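UDP-N-Acetylglucosamine 2-Epimerase (Thermus thermophilus, PDB 1V4V) catalyses the interconversion of UDP-N-acetylglucosamine and UDP-N-acetylmannosamine by inverting the configuration at sugar carbon 2. Local coordinates at the interface of chains A and B. Sequence-based numbering; all coordinates share one arbitrary frame. Chains: chain A/B, UDP-N-Acetylglucosamine 2-Epimerase.

The interface of chains A and B. Residues chain A 145-146, 164; chain B 130, 138, 141-142, 145.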
ATOM      1  N   VAL A 145       2.986   0.286  -2.579  1.00 20.04           N
ATOM      2  CA  VAL A 145       2.636   1.649  -2.966  1.00 19.21           C
ATOM      3  C   VAL A 145       3.758   2.554  -2.442  1.00 20.33           C
ATOM      4  O   VAL A 145       4.182   3.494  -3.111  1.00 23.99           O
ATOM      5  CB  VAL A 145       1.310   2.101  -2.309  1.00 18.43           C
ATOM      6  CG1 VAL A 145       1.195   3.624  -2.347  1.00 20.25           C
ATOM      7  CG2 VAL A 145       0.135   1.468  -3.024  1.00 18.51           C
ATOM      8  N   LEU A 146       4.244   2.234  -1.246  1.00 21.16           N
ATOM      9  CA  LEU A 146       5.275   3.019  -0.567  1.00 22.59           C
ATOM     10  C   LEU A 146       6.733   2.697  -0.875  1.00 26.15           C
ATOM     11  O   LEU A 146       7.625   3.445  -0.481  1.00 26.65           O
ATOM     12  CB  LEU A 146       5.093   2.891   0.945  1.00 22.68           C
ATOM     13  CG  LEU A 146       3.686   3.104   1.492  1.00 21.36           C
ATOM     14  CD1 LEU A 146       3.714   2.911   2.995  1.00 20.01           C
ATOM     15  CD2 LEU A 146       3.187   4.501   1.117  1.00 19.97           C
ATOM     16  N   GLU A 164       0.614  -2.552 -11.369  1.00 38.67           N
ATOM     17  CA  GLU A 164       0.097  -1.764 -10.255  1.00 38.97           C
ATOM     18  C   GLU A 164       0.618  -0.330 -10.260  1.00 39.68           C
ATOM     19  O   GLU A 164       0.502   0.387  -9.265  1.00 40.73           O
ATOM     20  CB  GLU A 164       0.440  -2.442  -8.922  1.00 38.31           C
ATOM     21  CG  GLU A 164      -0.286  -3.755  -8.707  1.00 38.60           C
ATOM     22  CD  GLU A 164       0.044  -4.417  -7.379  1.00 38.62           C
ATOM     23  OE1 GLU A 164      -0.536  -5.486  -7.103  1.00 36.18           O
ATOM     24  OE2 GLU A 164       0.879  -3.881  -6.615  1.00 39.65           O
TER
ATOM     25  N   LEU B 130       5.528  10.459  -4.898  1.00 42.55           N
ATOM     26  CA  LEU B 130       5.213  10.154  -3.500  1.00 43.67           C
ATOM     27  C   LEU B 130       5.761  11.199  -2.533  1.00 44.68           C
ATOM     28  O   LEU B 130       5.343  11.265  -1.379  1.00 45.37           O
ATOM     29  CB  LEU B 130       5.772   8.784  -3.103  1.00 43.71           C
ATOM     30  CG  LEU B 130       5.035   7.523  -3.554  1.00 44.02           C
ATOM     31  CD1 LEU B 130       5.817   6.296  -3.105  1.00 43.67           C
ATOM     32  CD2 LEU B 130       3.632   7.505  -2.958  1.00 41.64           C
ATOM     33  N   ALA B 138       0.580   9.552  -1.167  1.00 23.26           N
ATOM     34  CA  ALA B 138       0.616   8.184  -0.658  1.00 23.02           C
ATOM     35  C   ALA B 138      -0.741   7.814  -0.061  1.00 21.93           C
ATOM     36  O   ALA B 138      -1.250   6.721  -0.304  1.00 22.68           O
ATOM     37  CB  ALA B 138       1.712   8.036   0.400  1.00 22.92           C
ATOM     38  N   ARG B 141      -3.243   6.886  -2.747  1.00 19.00           N
ATOM     39  CA  ARG B 141      -2.888   5.651  -3.431  1.00 19.76           C
ATOM     40  C   ARG B 141      -3.168   4.456  -2.529  1.00 18.84           C
ATOM     41  O   ARG B 141      -3.708   3.450  -2.988  1.00 19.15           O
ATOM     42  CB  ARG B 141      -1.410   5.662  -3.858  1.00 22.29           C
ATOM     43  CG  ARG B 141      -1.115   6.588  -5.044  1.00 26.89           C
ATOM     44  CD  ARG B 141       0.346   6.495  -5.475  1.00 29.04           C
ATOM     45  NE  ARG B 141       0.692   5.151  -5.936  1.00 36.23           N
ATOM     46  CZ  ARG B 141       1.937   4.719  -6.127  1.00 37.58           C
ATOM     47  NH1 ARG B 141       2.968   5.522  -5.898  1.00 38.53           N
ATOM     48  NH2 ARG B 141       2.152   3.477  -6.539  1.00 36.96           N
ATOM     49  N   LEU B 142      -2.804   4.569  -1.250  1.00 17.61           N
ATOM     50  CA  LEU B 142      -3.029   3.487  -0.286  1.00 16.47           C
ATOM     51  C   LEU B 142      -4.526   3.227  -0.151  1.00 18.02           C
ATOM     52  O   LEU B 142      -4.978   2.080  -0.145  1.00 17.82           O
ATOM     53  CB  LEU B 142      -2.464   3.865   1.085  1.00 16.93           C
ATOM     54  CG  LEU B 142      -0.942   3.953   1.238  1.00 18.87           C
ATOM     55  CD1 LEU B 142      -0.616   4.586   2.589  1.00 16.43           C
ATOM     56  CD2 LEU B 142      -0.323   2.550   1.133  1.00 18.65           C
ATOM     57  N   VAL B 145      -6.032   1.174  -2.966  1.00 18.78           N
ATOM     58  CA  VAL B 145      -5.698  -0.247  -3.020  1.00 18.40           C
ATOM     59  C   VAL B 145      -6.875  -1.022  -2.405  1.00 18.46           C
ATOM     60  O   VAL B 145      -7.261  -2.087  -2.888  1.00 19.66           O
ATOM     61  CB  VAL B 145      -4.430  -0.575  -2.171  1.00 17.54           C
ATOM     62  CG1 VAL B 145      -4.280  -2.089  -1.995  1.00 18.53           C
ATOM     63  CG2 VAL B 145      -3.186  -0.011  -2.835  1.00 18.74           C
TER
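The backbone carbonyl oxygen of A:Val145 is approached from chain B by a leucine methyl and a guanidinium group, yet neither bonds to it: CD1 of B:Leu130 comes to 3.2 Å from this O, and NH1 of B:Arg141 stays 3.7 Å from it. The patch belongs to the two-fold homodimer interface of this UDP-N-acetylglucosamine 2-epimerase, a two-domain enzyme of the GT-B-like fold; helix 136-146 of each subunit supplies most of it, and the two-fold axis gives every contact a twin with the chains exchanged. A:Val145, in the last turn of its helix, has 98 Å² of its surface hidden by chain B. Its CG1 methyl lies anti to the backbone N (chi1 162°), which turns it towards B:Arg141, where it meets the beta-carbon CB at 3.6 Å. The same methyl also sits over the centre of the guanidinium face, 3.9 Å above the plane. The arginine can curl over the methyl in this way because its chain, extended at chi2, bends at chi3 (62°). An alanine in place of B:Arg141 would probably leave that CG1 methyl without its guanidinium lid and open a gap beside the A:Val145 carbonyl. The other methyl, CG2, points at its own counterpart, CG2 of B:Val145, 3.6 Å away, the two valine side chains sliding past each other in opposite directions. Between these flanks B:Leu142 pushes its CD2 methyl against the valine's branch point, 3.8 Å from CB of A:Val145. The next residue along chain A extends the apolar seam: A:Leu146 crosses B:Leu142 at roughly a right angle, its CD2 4.0 Å from the CD2 of that leucine. This A:Leu146 methyl also rests against the small side chain of B:Ala138, 3.9 Å from its CB.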